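Local coordinates for protein exported gluconolactonase (Xanthomonas campestris pv. campestris, PDB 3DR2) that hydrolyses gluconolactone as a calcium-binding six-bladed beta-propeller enzyme of the SMP-30 family, a step in secondary glucose metabolism, at residues L121-N131 and P164-L174. Residues are numbered along the deposited sequence; the frame is centred on the assembly and turned at random.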
ATOM      1  N   LEU A 121     -21.899  10.628   4.053  1.00 20.54           N
ATOM      2  CA  LEU A 121     -22.952  10.741   5.057  1.00 20.84           C
ATOM      3  C   LEU A 121     -22.674  12.000   5.874  1.00 21.58           C
ATOM      4  O   LEU A 121     -23.558  12.836   6.063  1.00 22.49           O
ATOM      5  CB  LEU A 121     -22.984   9.524   5.987  1.00 20.57           C
ATOM      6  CG  LEU A 121     -23.561   8.199   5.475  1.00 21.29           C
ATOM      7  CD1 LEU A 121     -23.811   7.268   6.665  1.00 19.02           C
ATOM      8  CD2 LEU A 121     -24.868   8.445   4.734  1.00 20.11           C
ATOM      9  N   VAL A 122     -21.438  12.134   6.352  1.00 20.37           N
ATOM     10  CA  VAL A 122     -21.042  13.304   7.131  1.00 20.16           C
ATOM     11  C   VAL A 122     -19.524  13.447   7.130  1.00 20.36           C
ATOM     12  O   VAL A 122     -18.805  12.472   7.325  1.00 20.35           O
ATOM     13  CB  VAL A 122     -21.561  13.219   8.592  1.00 19.23           C
ATOM     14  CG1 VAL A 122     -20.890  12.074   9.339  1.00 18.10           C
ATOM     15  CG2 VAL A 122     -21.310  14.534   9.302  1.00 21.02           C
ATOM     16  N   GLY A 123     -19.042  14.665   6.903  1.00 17.93           N
ATOM     17  CA  GLY A 123     -17.607  14.883   6.868  1.00 17.41           C
ATOM     18  C   GLY A 123     -17.147  16.094   7.650  1.00 17.25           C
ATOM     19  O   GLY A 123     -15.980  16.486   7.575  1.00 17.30           O
ATOM     20  N   ARG A 124     -18.059  16.688   8.410  1.00 17.39           N
ATOM     21  CA  ARG A 124     -17.722  17.868   9.191  1.00 18.36           C
ATOM     22  C   ARG A 124     -18.432  17.915  10.529  1.00 19.94           C
ATOM     23  O   ARG A 124     -19.436  17.238  10.746  1.00 18.65           O
ATOM     24  CB  ARG A 124     -18.085  19.139   8.413  1.00 17.83           C
ATOM     25  CG  ARG A 124     -17.286  19.361   7.150  1.00 19.37           C
ATOM     26  CD  ARG A 124     -17.808  20.554   6.341  1.00 18.77           C
ATOM     27  NE  ARG A 124     -17.034  20.729   5.113  1.00 21.10           N
ATOM     28  CZ  ARG A 124     -15.872  21.371   5.039  1.00 20.00           C
ATOM     29  NH1 ARG A 124     -15.341  21.922   6.123  1.00 22.38           N
ATOM     30  NH2 ARG A 124     -15.218  21.430   3.884  1.00 23.72           N
ATOM     31  N   TYR A 125     -17.880  18.723  11.426  1.00 19.70           N
ATOM     32  CA  TYR A 125     -18.461  18.944  12.736  1.00 19.20           C
ATOM     33  C   TYR A 125     -18.379  20.451  12.942  1.00 20.38           C
ATOM     34  O   TYR A 125     -17.300  21.035  12.854  1.00 20.07           O
ATOM     35  CB  TYR A 125     -17.675  18.247  13.846  1.00 18.79           C
ATOM     36  CG  TYR A 125     -18.331  18.458  15.188  1.00 19.36           C
ATOM     37  CD1 TYR A 125     -19.552  17.852  15.486  1.00 20.20           C
ATOM     38  CD2 TYR A 125     -17.784  19.334  16.127  1.00 20.89           C
ATOM     39  CE1 TYR A 125     -20.221  18.115  16.675  1.00 21.42           C
ATOM     40  CE2 TYR A 125     -18.449  19.606  17.330  1.00 21.04           C
ATOM     41  CZ  TYR A 125     -19.665  18.996  17.590  1.00 20.81           C
ATOM     42  OH  TYR A 125     -20.342  19.279  18.752  1.00 22.23           O
ATOM     43  N   ALA A 126     -19.519  21.081  13.200  1.00 22.69           N
ATOM     44  CA  ALA A 126     -19.532  22.521  13.403  1.00 21.35           C
ATOM     45  C   ALA A 126     -18.844  23.210  12.223  1.00 21.52           C
ATOM     46  O   ALA A 126     -18.083  24.163  12.401  1.00 23.08           O
ATOM     47  CB  ALA A 126     -18.827  22.863  14.700  1.00 23.95           C
ATOM     48  N   GLY A 127     -19.106  22.704  11.021  1.00 20.93           N
ATOM     49  CA  GLY A 127     -18.531  23.276   9.817  1.00 21.20           C
ATOM     50  C   GLY A 127     -17.069  22.979   9.522  1.00 19.74           C
ATOM     51  O   GLY A 127     -16.568  23.355   8.462  1.00 21.96           O
ATOM     52  N   LYS A 128     -16.383  22.311  10.446  1.00 21.48           N
ATOM     53  CA  LYS A 128     -14.971  21.982  10.257  1.00 20.68           C
ATOM     54  C   LYS A 128     -14.805  20.504   9.911  1.00 20.55           C
ATOM     55  O   LYS A 128     -15.518  19.659  10.441  1.00 19.81           O
ATOM     56  CB  LYS A 128     -14.184  22.285  11.535  1.00 22.11           C
ATOM     57  CG  LYS A 128     -14.214  23.743  11.983  1.00 24.08           C
ATOM     58  CD  LYS A 128     -13.453  23.915  13.295  1.00 26.02           C
ATOM     59  CE  LYS A 128     -13.537  25.344  13.804  1.00 28.93           C
ATOM     60  NZ  LYS A 128     -12.767  25.542  15.063  1.00 31.07           N
ATOM     61  N   ARG A 129     -13.859  20.193   9.029  1.00 19.99           N
ATOM     62  CA  ARG A 129     -13.631  18.799   8.650  1.00 19.12           C
ATOM     63  C   ARG A 129     -13.240  17.938   9.847  1.00 18.82           C
ATOM     64  O   ARG A 129     -12.535  18.390  10.752  1.00 19.46           O
ATOM     65  CB  ARG A 129     -12.529  18.693   7.586  1.00 19.78           C
ATOM     66  CG  ARG A 129     -12.843  19.388   6.265  1.00 19.28           C
ATOM     67  CD  ARG A 129     -11.843  19.026   5.166  1.00 22.47           C
ATOM     68  NE  ARG A 129     -11.993  17.646   4.698  1.00 23.79           N
ATOM     69  CZ  ARG A 129     -11.248  17.095   3.740  1.00 23.02           C
ATOM     70  NH1 ARG A 129     -10.297  17.802   3.146  1.00 25.18           N
ATOM     71  NH2 ARG A 129     -11.453  15.837   3.370  1.00 24.13           N
ATOM     72  N   LEU A 130     -13.708  16.692   9.845  1.00 17.07           N
ATOM     73  CA  LEU A 130     -13.384  15.739  10.900  1.00 16.12           C
ATOM     74  C   LEU A 130     -11.897  15.435  10.726  1.00 16.56           C
ATOM     75  O   LEU A 130     -11.336  15.718   9.669  1.00 15.38           O
ATOM     76  CB  LEU A 130     -14.204  14.463  10.710  1.00 16.73           C
ATOM     77  CG  LEU A 130     -15.723  14.612  10.867  1.00 17.70           C
ATOM     78  CD1 LEU A 130     -16.440  13.390  10.303  1.00 17.75           C
ATOM     79  CD2 LEU A 130     -16.051  14.793  12.338  1.00 17.38           C
ATOM     80  N   ASN A 131     -11.268  14.859  11.747  1.00 15.53           N
ATOM     81  CA  ASN A 131      -9.839  14.539  11.677  1.00 15.04           C
ATOM     82  C   ASN A 131      -9.563  13.411  10.675  1.00 17.07           C
ATOM     83  O   ASN A 131      -8.874  13.601   9.676  1.00 17.23           O
ATOM     84  CB  ASN A 131      -9.317  14.123  13.059  1.00 16.81           C
ATOM     85  CG  ASN A 131      -9.442  15.229  14.099  1.00 17.25           C
ATOM     86  OD1 ASN A 131      -9.225  16.407  13.801  1.00 18.07           O
ATOM     87  ND2 ASN A 131      -9.764  14.851  15.331  1.00 16.79           N
ATOM     88  N   PRO A 164      -5.103  19.327  11.799  1.00 22.16           N
ATOM     89  CA  PRO A 164      -6.520  19.143  12.111  1.00 23.84           C
ATOM     90  C   PRO A 164      -7.251  20.469  12.275  1.00 23.93           C
ATOM     91  O   PRO A 164      -6.650  21.468  12.669  1.00 23.87           O
ATOM     92  CB  PRO A 164      -6.482  18.330  13.404  1.00 23.05           C
ATOM     93  CG  PRO A 164      -5.219  18.786  14.049  1.00 25.99           C
ATOM     94  CD  PRO A 164      -4.254  18.814  12.887  1.00 24.77           C
ATOM     95  N   GLU A 165      -8.541  20.475  11.954  1.00 24.13           N
ATOM     96  CA  GLU A 165      -9.362  21.677  12.081  1.00 22.51           C
ATOM     97  C   GLU A 165     -10.094  21.644  13.418  1.00 24.15           C
ATOM     98  O   GLU A 165     -10.568  22.671  13.906  1.00 25.80           O
ATOM     99  CB  GLU A 165     -10.381  21.754  10.940  1.00 23.58           C
ATOM    100  CG  GLU A 165      -9.767  21.824   9.555  1.00 24.35           C
ATOM    101  CD  GLU A 165     -10.800  22.064   8.462  1.00 25.34           C
ATOM    102  OE1 GLU A 165     -10.437  21.962   7.273  1.00 30.98           O
ATOM    103  OE2 GLU A 165     -11.971  22.360   8.787  1.00 25.59           O
ATOM    104  N   LEU A 166     -10.192  20.454  14.004  1.00 19.49           N
ATOM    105  CA  LEU A 166     -10.852  20.281  15.291  1.00 20.98           C
ATOM    106  C   LEU A 166      -9.791  20.177  16.381  1.00 22.00           C
ATOM    107  O   LEU A 166      -8.714  19.627  16.151  1.00 23.79           O
ATOM    108  CB  LEU A 166     -11.714  19.015  15.277  1.00 20.50           C
ATOM    109  CG  LEU A 166     -12.805  18.947  14.201  1.00 20.40           C
ATOM    110  CD1 LEU A 166     -13.563  17.633  14.308  1.00 21.64           C
ATOM    111  CD2 LEU A 166     -13.756  20.120  14.355  1.00 22.22           C
ATOM    112  N   ALA A 167     -10.096  20.708  17.563  1.00 22.11           N
ATOM    113  CA  ALA A 167      -9.161  20.676  18.682  1.00 22.51           C
ATOM    114  C   ALA A 167      -9.508  19.553  19.651  1.00 22.65           C
ATOM    115  O   ALA A 167      -9.285  19.660  20.859  1.00 25.28           O
ATOM    116  CB  ALA A 167      -9.176  22.018  19.410  1.00 23.54           C
ATOM    117  N   HIS A 168     -10.058  18.474  19.115  1.00 20.62           N
ATOM    118  CA  HIS A 168     -10.438  17.340  19.934  1.00 19.89           C
ATOM    119  C   HIS A 168     -10.568  16.078  19.090  1.00 18.29           C
ATOM    120  O   HIS A 168     -10.862  16.151  17.893  1.00 20.24           O
ATOM    121  CB  HIS A 168     -11.768  17.639  20.646  1.00 21.13           C
ATOM    122  CG  HIS A 168     -12.834  18.184  19.740  1.00 21.83           C
ATOM    123  ND1 HIS A 168     -13.694  17.376  19.028  1.00 20.89           N
ATOM    124  CD2 HIS A 168     -13.159  19.457  19.415  1.00 21.80           C
ATOM    125  CE1 HIS A 168     -14.503  18.127  18.302  1.00 21.74           C
ATOM    126  NE2 HIS A 168     -14.199  19.395  18.518  1.00 23.95           N
ATOM    127  N   HIS A 169     -10.315  14.932  19.720  1.00 18.27           N
ATOM    128  CA  HIS A 169     -10.436  13.619  19.075  1.00 15.96           C
ATOM    129  C   HIS A 169     -11.668  13.067  19.771  1.00 15.27           C
ATOM    130  O   HIS A 169     -11.588  12.649  20.921  1.00 17.25           O
ATOM    131  CB  HIS A 169      -9.251  12.714  19.416  1.00 15.22           C
ATOM    132  CG  HIS A 169      -7.916  13.307  19.105  1.00 15.80           C
ATOM    133  ND1 HIS A 169      -6.739  12.739  19.541  1.00 15.51           N
ATOM    134  CD2 HIS A 169      -7.566  14.413  18.406  1.00 15.32           C
ATOM    135  CE1 HIS A 169      -5.719  13.470  19.125  1.00 17.06           C
ATOM    136  NE2 HIS A 169      -6.194  14.491  18.435  1.00 16.68           N
ATOM    137  N   SER A 170     -12.801  13.042  19.082  1.00 17.07           N
ATOM    138  CA  SER A 170     -14.023  12.603  19.732  1.00 16.74           C
ATOM    139  C   SER A 170     -14.660  11.319  19.247  1.00 17.78           C
ATOM    140  O   SER A 170     -14.291  10.769  18.211  1.00 16.51           O
ATOM    141  CB  SER A 170     -15.065  13.719  19.629  1.00 18.01           C
ATOM    142  OG  SER A 170     -14.530  14.955  20.063  1.00 19.81           O
ATOM    143  N   VAL A 171     -15.613  10.847  20.044  1.00 18.86           N
ATOM    144  CA  VAL A 171     -16.422   9.685  19.719  1.00 19.33           C
ATOM    145  C   VAL A 171     -17.714  10.407  19.365  1.00 20.60           C
ATOM    146  O   VAL A 171     -18.199  11.219  20.152  1.00 20.05           O
ATOM    147  CB  VAL A 171     -16.683   8.774  20.939  1.00 21.80           C
ATOM    148  CG1 VAL A 171     -17.740   7.735  20.586  1.00 21.38           C
ATOM    149  CG2 VAL A 171     -15.400   8.073  21.360  1.00 23.05           C
ATOM    150  N   TYR A 172     -18.249  10.143  18.181  1.00 17.91           N
ATOM    151  CA  TYR A 172     -19.476  10.802  17.750  1.00 19.29           C
ATOM    152  C   TYR A 172     -20.621   9.834  17.523  1.00 20.15           C
ATOM    153  O   TYR A 172     -20.413   8.635  17.330  1.00 21.46           O
ATOM    154  CB  TYR A 172     -19.263  11.557  16.436  1.00 17.54           C
ATOM    155  CG  TYR A 172     -18.256  12.678  16.472  1.00 19.03           C
ATOM    156  CD1 TYR A 172     -16.906  12.438  16.236  1.00 15.94           C
ATOM    157  CD2 TYR A 172     -18.662  13.993  16.696  1.00 16.68           C
ATOM    158  CE1 TYR A 172     -15.986  13.477  16.211  1.00 17.94           C
ATOM    159  CE2 TYR A 172     -17.756  15.036  16.677  1.00 16.93           C
ATOM    160  CZ  TYR A 172     -16.418  14.775  16.433  1.00 16.68           C
ATOM    161  OH  TYR A 172     -15.521  15.810  16.420  1.00 18.61           O
ATOM    162  N   ARG A 173     -21.835  10.378  17.538  1.00 19.91           N
ATOM    163  CA  ARG A 173     -23.041   9.603  17.282  1.00 18.98           C
ATOM    164  C   ARG A 173     -23.803  10.290  16.157  1.00 19.87           C
ATOM    165  O   ARG A 173     -24.144  11.470  16.260  1.00 18.51           O
ATOM    166  CB  ARG A 173     -23.939   9.523  18.520  1.00 20.59           C
ATOM    167  CG  ARG A 173     -25.284   8.858  18.236  1.00 22.02           C
ATOM    168  CD  ARG A 173     -26.115   8.689  19.499  1.00 22.56           C
ATOM    169  NE  ARG A 173     -27.392   8.028  19.230  1.00 22.81           N
ATOM    170  CZ  ARG A 173     -28.481   8.648  18.783  1.00 25.24           C
ATOM    171  NH1 ARG A 173     -29.596   7.964  18.563  1.00 25.35           N
ATOM    172  NH2 ARG A 173     -28.464   9.954  18.570  1.00 23.66           N
ATOM    173  N   LEU A 174     -24.063   9.553  15.081  1.00 19.46           N
ATOM    174  CA  LEU A 174     -24.791  10.100  13.944  1.00 20.10           C
ATOM    175  C   LEU A 174     -26.191   9.500  13.975  1.00 20.51           C
ATOM    176  O   LEU A 174     -26.375   8.315  13.709  1.00 22.05           O
ATOM    177  CB  LEU A 174     -24.092   9.734  12.626  1.00 20.04           C
ATOM    178  CG  LEU A 174     -24.387  10.607  11.396  1.00 22.52           C
ATOM    179  CD1 LEU A 174     -23.811   9.935  10.158  1.00 23.15           C
ATOM    180  CD2 LEU A 174     -25.872  10.814  11.224  1.00 25.87           C
TER
HETATM  181  O   HOH W   1     -12.825  23.296   6.123  1.00 31.10           O
HETATM  182  O   HOH W   2      -9.878  18.100  11.655  1.00 21.14           O
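Tyr125 takes Tyr172 CE2 over one face of its ring, off-centre toward the rim, with CD1 of Tyr125 3.5 Å from CE2; with planes 54° apart and centroids 5.3 Å apart, the pair is oblique. The ring reaches Tyr172 because CG lies anti to the backbone N of Tyr125 (chi1 -178°). His168 completes the aromatic cluster at a right angle to Tyr125, and its ND1 donates to Ser170 OG, a bond that probably helps to set the turn of the imidazole. Leu130 CD2 sits over a face of the Tyr172 ring, while Leu166 CG lies 3.5 Å from Arg129 O.

Polar bonds close the other end. Arg129 N donates to Glu165 OE2 at 2.9 Å, meeting the carboxylate from above, 63° out of its plane. One water bridges that same OE2 to Arg124 NH1. A second water gives its hydrogens to Arg129 O and Asn131 OD1 and accepts from Glu165 N, tying both backbones together. Asn131 ND2 reaches His168 O (3.1 Å) nearly within its own amide plane.

A type I' turn from Tyr125 to Lys128 joins strands 122-125 and 128-129 into a hairpin that packs against 164-174, whose strand 169-174 belongs to a propeller blade. Beyond it, Leu130 and Tyr172 meet Phe146 of strand 144-147, Tyr125 and His168 touch Arg183 of strand 182-187, and Leu121 and Val122 bond in a classic bulge to Ile109 of strand 108-112.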